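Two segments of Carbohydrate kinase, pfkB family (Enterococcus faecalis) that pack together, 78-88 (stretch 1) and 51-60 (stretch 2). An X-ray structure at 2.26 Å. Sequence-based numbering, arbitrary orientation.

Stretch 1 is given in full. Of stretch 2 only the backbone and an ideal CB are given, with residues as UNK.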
# COMPACT_ATOMS: atom_id res chain seq x y z
N GLN A 78 -10.76 29.03 -11.11
CA GLN A 78 -11.38 29.84 -12.15
C GLN A 78 -10.38 30.50 -13.10
O GLN A 78 -10.63 30.59 -14.30
CB GLN A 78 -12.27 30.92 -11.53
CG GLN A 78 -11.51 31.93 -10.66
CD GLN A 78 -12.42 32.94 -10.00
OE1 GLN A 78 -13.21 33.61 -10.67
NE2 GLN A 78 -12.31 33.06 -8.68
N TRP A 79 -9.25 30.95 -12.57
CA TRP A 79 -8.25 31.60 -13.40
C TRP A 79 -7.10 30.70 -13.86
O TRP A 79 -6.04 31.18 -14.23
CB TRP A 79 -7.70 32.85 -12.70
CG TRP A 79 -8.78 33.86 -12.44
CD1 TRP A 79 -9.87 34.12 -13.23
CD2 TRP A 79 -8.89 34.73 -11.31
NE1 TRP A 79 -10.64 35.10 -12.66
CE2 TRP A 79 -10.07 35.49 -11.48
CE3 TRP A 79 -8.11 34.94 -10.16
CZ2 TRP A 79 -10.49 36.45 -10.55
CZ3 TRP A 79 -8.52 35.90 -9.24
CH2 TRP A 79 -9.71 36.64 -9.44
N VAL A 80 -7.32 29.39 -13.81
CA VAL A 80 -6.32 28.43 -14.27
C VAL A 80 -6.71 28.14 -15.72
O VAL A 80 -7.74 27.51 -15.96
CB VAL A 80 -6.35 27.11 -13.47
CG1 VAL A 80 -5.36 26.12 -14.06
CG2 VAL A 80 -6.04 27.36 -12.01
N GLY A 81 -5.90 28.59 -16.67
CA GLY A 81 -6.22 28.37 -18.07
C GLY A 81 -5.56 27.14 -18.66
O GLY A 81 -4.70 26.53 -18.02
N GLU A 82 -5.96 26.76 -19.87
CA GLU A 82 -5.39 25.60 -20.54
C GLU A 82 -4.28 26.05 -21.47
O GLU A 82 -4.42 27.04 -22.17
CB GLU A 82 -6.46 24.86 -21.35
CG GLU A 82 -7.74 24.59 -20.59
CD GLU A 82 -8.73 23.77 -21.39
OE1 GLU A 82 -8.87 24.01 -22.61
OE2 GLU A 82 -9.37 22.88 -20.80
N LYS A 83 -3.18 25.30 -21.49
CA LYS A 83 -2.06 25.63 -22.34
C LYS A 83 -1.00 24.55 -22.23
O LYS A 83 -0.89 23.89 -21.19
CB LYS A 83 -1.47 26.98 -21.91
CG LYS A 83 -0.26 27.43 -22.70
CD LYS A 83 -0.60 28.62 -23.59
CE LYS A 83 0.63 29.10 -24.37
NZ LYS A 83 0.32 30.26 -25.25
N GLY A 84 -0.22 24.37 -23.29
CA GLY A 84 0.84 23.38 -23.27
C GLY A 84 0.39 21.95 -23.11
O GLY A 84 -0.77 21.62 -23.36
N ASP A 85 1.32 21.10 -22.69
CA ASP A 85 1.04 19.68 -22.52
C ASP A 85 1.76 19.09 -21.31
O ASP A 85 1.36 18.07 -20.76
CB ASP A 85 1.51 18.91 -23.76
CG ASP A 85 0.90 19.45 -25.03
OD1 ASP A 85 -0.31 19.22 -25.26
OD2 ASP A 85 1.64 20.10 -25.80
N HIS A 86 2.81 19.77 -20.89
CA HIS A 86 3.66 19.32 -19.80
C HIS A 86 3.50 20.06 -18.48
O HIS A 86 3.09 21.22 -18.44
CB HIS A 86 5.11 19.42 -20.30
CG HIS A 86 6.15 18.95 -19.33
ND1 HIS A 86 6.41 17.61 -19.11
CD2 HIS A 86 7.03 19.64 -18.57
CE1 HIS A 86 7.42 17.50 -18.26
NE2 HIS A 86 7.81 18.71 -17.92
N ILE A 87 3.81 19.36 -17.39
CA ILE A 87 3.77 19.97 -16.06
C ILE A 87 5.14 19.71 -15.43
O ILE A 87 5.68 18.60 -15.55
CB ILE A 87 2.66 19.37 -15.17
CG1 ILE A 87 1.29 19.63 -15.79
CG2 ILE A 87 2.72 20.00 -13.78
CD1 ILE A 87 0.12 19.14 -14.94
N GLY A 88 5.71 20.72 -14.79
CA GLY A 88 7.01 20.55 -14.16
C GLY A 88 6.89 19.56 -13.01
O GLY A 88 5.79 19.37 -12.48
N UNK A 51 -9.13 32.51 -2.03
CA UNK A 51 -7.90 32.44 -2.80
C UNK A 51 -8.12 31.94 -4.22
O UNK A 51 -9.06 31.19 -4.48
CB UNK A 51 -6.89 31.53 -2.09
N UNK A 52 -7.24 32.35 -5.12
CA UNK A 52 -7.34 31.94 -6.51
C UNK A 52 -5.95 31.93 -7.12
O UNK A 52 -5.16 32.85 -6.91
CB UNK A 52 -8.28 32.86 -7.29
N UNK A 53 -5.64 30.88 -7.88
CA UNK A 53 -4.34 30.77 -8.51
C UNK A 53 -4.40 31.14 -9.98
O UNK A 53 -5.27 30.67 -10.72
CB UNK A 53 -3.79 29.35 -8.35
N UNK A 54 -3.48 32.00 -10.40
CA UNK A 54 -3.40 32.41 -11.79
C UNK A 54 -2.23 31.65 -12.39
O UNK A 54 -1.09 31.87 -12.02
CB UNK A 54 -3.23 33.92 -11.94
N UNK A 55 -2.52 30.75 -13.33
CA UNK A 55 -1.48 29.95 -13.95
C UNK A 55 -2.11 29.19 -15.12
O UNK A 55 -3.27 29.43 -15.46
CB UNK A 55 -0.84 29.00 -12.94
N UNK A 56 -1.35 28.28 -15.71
CA UNK A 56 -1.85 27.46 -16.81
C UNK A 56 -1.57 25.99 -16.52
O UNK A 56 -0.58 25.66 -15.86
CB UNK A 56 -1.21 27.88 -18.14
N UNK A 57 -2.45 25.13 -17.01
CA UNK A 57 -2.29 23.69 -16.88
C UNK A 57 -2.70 23.10 -18.22
O UNK A 57 -3.62 23.61 -18.86
CB UNK A 57 -3.12 23.12 -15.73
N UNK A 58 -2.03 22.03 -18.66
CA UNK A 58 -2.37 21.42 -19.94
C UNK A 58 -3.79 20.88 -19.95
O UNK A 58 -4.31 20.45 -18.91
CB UNK A 58 -1.39 20.30 -20.27
N UNK A 59 -4.41 20.90 -21.13
CA UNK A 59 -5.76 20.40 -21.28
C UNK A 59 -5.70 18.89 -21.51
O UNK A 59 -5.93 18.41 -22.62
CB UNK A 59 -6.48 21.11 -22.43
N UNK A 60 -5.34 18.16 -20.46
CA UNK A 60 -5.31 16.70 -20.53
C UNK A 60 -5.70 16.18 -19.14
O UNK A 60 -5.93 16.98 -18.22
CB UNK A 60 -3.94 16.18 -20.96

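Position 51 lies on an extended backbone whose CA-to-CB bond points away from stretch 1, with nothing of it within 5.5 Å, so the visible atoms set no preference; it is Thr-51.

At position 52 the bond points toward stretch 1, and the ideal CB is already 3.5 Å from CE3 of Trp-79. Little room remains in that direction, which suits a small apolar residue. Ala-52 is deposited, its CB meeting the indole obliquely.

Position 53 points sideways, its CB 4.7 Å from Val-80 CG2, so many apolar side chains would suit. Leu-53 is found, and its O receives a hydrogen bond from water 1, which accepts one from Trp-79 N.

Position 54 is also sideways, near the indole. Aliphatic chains of medium length could reach it; Ile-54 does, CG1 lying 4.0 Å from Trp-79 CE3.

From 55 to 57 the strand pairs in parallel with Val-80 to Glu-82. Position 55 shares a face with Val-80, and a beta-branched or small apolar residue would fit. It is Thr-55: CG2 is 4.1 Å from Val-80 CG1. Its O accepts from Gly-81 N at 3.0 Å.

Position 56 faces the other side, beside Gly-81, where no side chain fills the space. A long, flexible chain could lie there, polar or not. Lys-56 does so: an ideal CB on Gly-81 would come 2.5 Å from NZ of Lys-56, a clash. Water 2 links this NZ to Trp-79 O.

Position 57 returns to the face of Val-80, with Val-80 CG1 4.1 Å from the ideal CB and Ile-87 CD1 at 5.2 Å. This favours a branched aliphatic residue. Leu-57 places CD1 3.8 Å from Val-80 CG1 and CD2 3.9 Å from Ile-87 CD1. Its N donates to Gly-81 O (2.8 Å), and its O accepts from Lys-83 N (3.2 Å).

At position 58, phi near -62° is compatible with proline, and the ideal CB, 3.4 Å from both Asp-85 CA (tight) and Gly-84 O, favours a compact residue. Pro-58 packs its CD 3.5 Å from Ile-87 CG1; its N, 3.3 Å from Lys-83 O, has no hydrogen to share.

Position 59 points toward Glu-82, whose CD is 3.6 Å from the ideal CB; a small residue suits. Ala-59 is present, and water 3 joins its N to Gly-84 O.

Position 60 points toward stretch 1, where Asp-85 O offers an acceptor, so a polar donor is plausible. Asn-60 gives a weak hydrogen bond from ND2 to Asp-85 O at 3.3 Å, while its side chain also caps the following helix.

Stretch 2 51-60: TALITKLPAN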
# COMPACT_ATOMS: atom_id res chain seq x y z
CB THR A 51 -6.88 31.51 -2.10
OG1 THR A 51 -7.33 30.15 -2.21
CG2 THR A 51 -6.78 31.86 -0.63
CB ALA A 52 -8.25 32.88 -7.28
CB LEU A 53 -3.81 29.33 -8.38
CG LEU A 53 -2.44 29.06 -9.00
CD1 LEU A 53 -1.39 29.88 -8.27
CD2 LEU A 53 -2.12 27.57 -8.89
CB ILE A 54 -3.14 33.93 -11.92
CG1 ILE A 54 -4.22 34.71 -11.17
CG2 ILE A 54 -3.14 34.33 -13.39
CD1 ILE A 54 -3.98 36.21 -11.09
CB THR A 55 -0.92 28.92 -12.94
OG1 THR A 55 0.25 28.29 -13.47
CG2 THR A 55 -1.97 27.86 -12.65
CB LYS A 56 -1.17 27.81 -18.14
CG LYS A 56 -1.34 29.25 -18.62
CD LYS A 56 -2.78 29.59 -18.96
CE LYS A 56 -2.88 31.02 -19.51
NZ LYS A 56 -4.28 31.51 -19.56
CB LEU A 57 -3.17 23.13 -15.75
CG LEU A 57 -2.63 23.36 -14.33
CD1 LEU A 57 -3.61 22.80 -13.30
CD2 LEU A 57 -1.28 22.70 -14.19
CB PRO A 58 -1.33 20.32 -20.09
CG PRO A 58 -1.10 19.90 -18.67
CD PRO A 58 -1.00 21.23 -17.97
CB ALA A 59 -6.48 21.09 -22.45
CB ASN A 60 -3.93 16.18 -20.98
CG ASN A 60 -2.81 16.54 -20.04
OD1 ASN A 60 -2.99 16.59 -18.82
ND2 ASN A 60 -1.62 16.77 -20.59
O HOH W 1 -7.96 30.53 -10.13
O HOH W 2 -5.48 31.83 -16.89
O HOH W 3 -3.36 22.37 -23.22
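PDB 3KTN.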